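Local coordinates for xylanase and alpha-amylase inhibitor protein (Scadoxus multiflorus, PDB 3MU7) that probably inhibits both xylanase and alpha-amylase, using a TIM-barrel scaffold of the glycosyl hydrolase 18 family, at residues 193-196 / 197-201; 261-264 / 265-268. All coordinates share one frame; numbering follows the deposited sequence.

Interaction 1 (193-196 / 197-201); sequences NASA and LMNAW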
loop_
_atom_site.group_PDB
_atom_site.type_symbol
_atom_site.label_atom_id
_atom_site.label_comp_id
_atom_site.label_asym_id
_atom_site.label_seq_id
_atom_site.Cartn_x
_atom_site.Cartn_y
_atom_site.Cartn_z
ATOM N N ASN A 193 3.568 24.751 6.322
ATOM C CA ASN A 193 3.872 24.557 7.729
ATOM C C ASN A 193 3.783 23.023 7.957
ATOM O O ASN A 193 2.806 22.393 7.572
ATOM C CB ASN A 193 2.899 25.406 8.587
ATOM C CG ASN A 193 2.474 24.750 9.870
ATOM O OD1 ASN A 193 3.286 24.377 10.687
ATOM N ND2 ASN A 193 1.168 24.703 10.076
ATOM N N ALA A 194 4.840 22.470 8.534
ATOM C CA ALA A 194 4.967 21.029 8.747
ATOM C C ALA A 194 4.683 20.598 10.168
ATOM O O ALA A 194 4.824 19.448 10.487
ATOM C CB ALA A 194 6.366 20.550 8.313
ATOM N N SER A 195 4.266 21.541 11.013
ATOM C CA SER A 195 3.998 21.251 12.426
ATOM C C SER A 195 2.980 20.127 12.629
ATOM O O SER A 195 3.241 19.191 13.383
ATOM C CB SER A 195 3.545 22.510 13.173
ATOM O OG SER A 195 3.355 22.249 14.552
ATOM N N ALA A 196 1.852 20.219 11.969
ATOM C CA ALA A 196 0.798 19.202 12.091
ATOM C C ALA A 196 1.261 17.857 11.550
ATOM O O ALA A 196 0.956 16.849 12.134
ATOM C CB ALA A 196 -0.451 19.607 11.427
ATOM N N LEU A 197 1.998 17.894 10.444
ATOM C CA LEU A 197 2.595 16.695 9.870
ATOM C C LEU A 197 3.530 16.039 10.875
ATOM O O LEU A 197 3.430 14.837 11.132
ATOM C CB LEU A 197 3.359 17.038 8.589
ATOM C CG LEU A 197 4.259 15.941 8.002
ATOM C CD1 LEU A 197 3.459 14.703 7.600
ATOM C CD2 LEU A 197 5.049 16.476 6.819
ATOM N N MET A 198 4.432 16.824 11.451
ATOM C CA MET A 198 5.424 16.255 12.347
ATOM C C MET A 198 4.807 15.766 13.658
ATOM O O MET A 198 5.233 14.744 14.191
ATOM C CB MET A 198 6.588 17.218 12.566
ATOM C CG MET A 198 7.423 17.467 11.296
ATOM S SD MET A 198 7.902 16.004 10.324
ATOM C CE MET A 198 9.074 15.212 11.420
ATOM N N ASN A 199 3.785 16.465 14.148
ATOM C CA ASN A 199 3.033 16.001 15.317
ATOM C C ASN A 199 2.352 14.658 15.050
ATOM O O ASN A 199 2.417 13.754 15.877
ATOM C CB ASN A 199 2.002 17.043 15.764
ATOM C CG ASN A 199 2.638 18.253 16.426
ATOM O OD1 ASN A 199 3.757 18.189 16.934
ATOM N ND2 ASN A 199 1.915 19.366 16.429
ATOM N N ALA A 200 1.720 14.529 13.887
ATOM C CA ALA A 200 1.078 13.271 13.494
ATOM C C ALA A 200 2.107 12.147 13.316
ATOM O O ALA A 200 1.906 11.033 13.807
ATOM C CB ALA A 200 0.255 13.467 12.231
ATOM N N TRP A 201 3.218 12.438 12.645
ATOM C CA TRP A 201 4.288 11.450 12.524
ATOM C C TRP A 201 4.770 10.966 13.887
ATOM O O TRP A 201 4.959 9.769 14.086
ATOM C CB TRP A 201 5.487 11.993 11.741
ATOM C CG TRP A 201 6.721 11.157 11.993
ATOM C CD1 TRP A 201 7.783 11.477 12.795
ATOM C CD2 TRP A 201 6.981 9.840 11.497
ATOM N NE1 TRP A 201 8.693 10.450 12.812
ATOM C CE2 TRP A 201 8.228 9.432 12.020
ATOM C CE3 TRP A 201 6.282 8.967 10.652
ATOM C CZ2 TRP A 201 8.796 8.189 11.721
ATOM C CZ3 TRP A 201 6.846 7.730 10.357
ATOM C CH2 TRP A 201 8.091 7.357 10.888
HETATM O O HOH W 1 1.844 20.206 8.813
HETATM O O HOH W 2 1.220 22.306 16.960
#
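Ala194 O receives the amide of Met198 at 2.8 Å from its N, the bond that begins the first turn of helix 195-207, the helix of a beta-alpha-beta unit between strands 176-180 and 213-218 of the TIM barrel. The next two bonds follow in i to i+4 order, from Asn199 N to Ser195 O (2.9 Å) and from Ala200 N to Ala196 O (3.0 Å). The side chain of Met198 starts close to the oxygen that its amide binds: CG, anti to the carbonyl carbon at chi1 -66°, passes 3.4 Å from Ala194 O and lies 4.4 Å from Ala194 CB, a loose apolar touch. Bends at chi2 and chi3 then lead its thioether away, and the side chain packs on Val238 and Asn241 of helix 231-242. On the exposed side, Ser195 OG and Asn199 ND2 stand 3.7 Å apart and share a water, whose bond to ND2 is weak.

What positions this turn lies upstream. Asn193 OD1 caps it by accepting from Ser195 N at 3.0 Å, the donor standing above the amide carbonyl plane rather than on a lone pair. A second water donates to Asn193 O and accepts from Leu197 N, so the main chain just before the helix is tied to its first turn. The buried side chain of Leu197 packs on Phe217 of strand 213-218, on Val238 of helix 231-242 and on the loop residues Phe181 and Met229. Its own carbonyl continues the i to i+4 series, Leu197 O accepting from Trp201 N at 2.8 Å.

Interaction 2 (261-264 / 265-268); sequences VSQF and SNKI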
loop_
_atom_site.group_PDB
_atom_site.type_symbol
_atom_site.label_atom_id
_atom_site.label_comp_id
_atom_site.label_asym_id
_atom_site.label_seq_id
_atom_site.Cartn_x
_atom_site.Cartn_y
_atom_site.Cartn_z
ATOM N N VAL A 261 5.734 11.435 -13.999
ATOM C CA VAL A 261 5.629 12.833 -14.448
ATOM C C VAL A 261 6.578 13.748 -13.662
ATOM O O VAL A 261 7.349 14.531 -14.234
ATOM C CB VAL A 261 4.158 13.361 -14.272
ATOM C CG1 VAL A 261 4.042 14.856 -14.591
ATOM C CG2 VAL A 261 3.168 12.543 -15.100
ATOM N N SER A 262 6.518 13.648 -12.341
ATOM C CA SER A 262 7.158 14.621 -11.466
ATOM C C SER A 262 8.611 14.325 -11.145
ATOM O O SER A 262 9.343 15.224 -10.746
ATOM C CB SER A 262 6.389 14.688 -10.158
ATOM O OG SER A 262 6.634 13.510 -9.408
ATOM N N GLN A 263 9.032 13.099 -11.292
ATOM C CA GLN A 263 10.327 12.597 -10.853
ATOM C C GLN A 263 10.626 12.837 -9.375
ATOM O O GLN A 263 11.733 12.994 -9.000
ATOM C CB GLN A 263 11.460 13.130 -11.765
ATOM C CG GLN A 263 11.295 12.650 -13.165
ATOM C CD GLN A 263 12.530 12.881 -13.997
ATOM O OE1 GLN A 263 13.607 12.459 -13.690
ATOM N NE2 GLN A 263 12.345 13.529 -15.051
ATOM N N PHE A 264 9.556 12.837 -8.567
ATOM C CA PHE A 264 9.648 13.027 -7.118
ATOM C C PHE A 264 10.635 12.055 -6.478
ATOM O O PHE A 264 11.534 12.474 -5.739
ATOM C CB PHE A 264 8.260 12.861 -6.497
ATOM C CG PHE A 264 8.149 13.347 -5.072
ATOM C CD1 PHE A 264 7.542 14.562 -4.792
ATOM C CD2 PHE A 264 8.601 12.570 -4.011
ATOM C CE1 PHE A 264 7.407 15.004 -3.485
ATOM C CE2 PHE A 264 8.472 13.011 -2.703
ATOM C CZ PHE A 264 7.877 14.232 -2.445
ATOM N N SER A 265 10.489 10.759 -6.760
ATOM C CA SER A 265 11.396 9.775 -6.165
ATOM C C SER A 265 12.840 9.941 -6.657
ATOM O O SER A 265 13.771 9.758 -5.881
ATOM C CB SER A 265 10.913 8.337 -6.359
ATOM O OG SER A 265 10.803 8.023 -7.729
ATOM N N ASN A 266 13.028 10.285 -7.934
ATOM C CA ASN A 266 14.373 10.620 -8.428
ATOM C C ASN A 266 15.002 11.733 -7.587
ATOM O O ASN A 266 16.161 11.629 -7.180
ATOM C CB ASN A 266 14.354 11.016 -9.911
ATOM C CG ASN A 266 14.339 9.815 -10.845
ATOM O OD1 ASN A 266 14.638 8.689 -10.445
ATOM N ND2 ASN A 266 14.002 10.057 -12.109
ATOM N N LYS A 267 14.220 12.772 -7.294
ATOM C CA LYS A 267 14.690 13.912 -6.501
ATOM C C LYS A 267 14.964 13.544 -5.044
ATOM O O LYS A 267 15.954 13.998 -4.459
ATOM C CB LYS A 267 13.696 15.074 -6.581
ATOM C CG LYS A 267 13.576 15.678 -7.971
ATOM C CD LYS A 267 12.482 16.728 -8.022
ATOM C CE LYS A 267 12.202 17.160 -9.447
ATOM N NZ LYS A 267 11.024 18.069 -9.510
ATOM N N ILE A 268 14.092 12.722 -4.460
ATOM C CA ILE A 268 14.300 12.192 -3.108
ATOM C C ILE A 268 15.620 11.418 -3.025
ATOM O O ILE A 268 16.380 11.574 -2.064
ATOM C CB ILE A 268 13.114 11.272 -2.658
ATOM C CG1 ILE A 268 11.848 12.098 -2.388
ATOM C CG2 ILE A 268 13.490 10.444 -1.429
ATOM C CD1 ILE A 268 11.891 12.988 -1.131
HETATM O O HOH W 3 9.131 16.445 -8.082
#
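The junction between helices 256-262 and 264-269 turns on Gln263, whose carbonyl takes the amide of Lys267 (N to O 3.0 Å) while its side chain reaches Asn266. Gln263 ends the first helix with a positive phi of 55° and is the N-cap residue of the second. Its CG is anti to the carbonyl carbon (chi1 -63°) and the chain runs on extended, which carries OE1 to 2.9 Å from Asn266 ND2. The partner lies nearly in the Asn266 amide plane, yet the two amide planes stand 78° apart, so the groups meet almost at right angles. Both amides have second partners: Asn266 OD1 accepts from Asn26 ND2, and Gln263 NE2 makes a weak bond to Val273 O. An alanine in place of Gln263 would probably deprive Asn266 ND2 of this acceptor and let its amide turn more easily.

Just ahead of the link, Ser262 OG accepts from Phe264 N at 3.1 Å, an ST turn, and is also bonded to Ala219 O. These short helices follow strand 248-254 of the TIM barrel, and the second packs back on that strand: Phe264 touches Leu253 and Ile268 touches Ile251, both also meeting Pro231. Between themselves, Phe264 and Ile268 join through CE2 and CG1, 3.5 Å apart, the aliphatic branch approaching the ring obliquely. The backbone bond from Ile268 N to Phe264 O, 2.9 Å, links the same two residues. On the outer side, Lys267 extends along Gln263 O, with CG 3.4 Å from that oxygen, and its NZ donates to a water that in turn donates to Ser262 O.

Interactions 1 and 2 follow in series along the chain, their centres about 22 Å apart and their nearest atoms about 10 Å apart, so they do not touch. Both describe the start of a helix on the outside of the TIM barrel, their centres about 21 Å and 19 Å from the centre of the chain. Helix 231-242 relates them: 197-201 packs on it through Val238, Asn241 and Ala242, and 264-268 through Pro231 and Lys235. A bound PEG molecule lies about 13 Å from the side chain of Met198 and one about 9 Å from that of Ser262, distances too long for direct contact by these side chains.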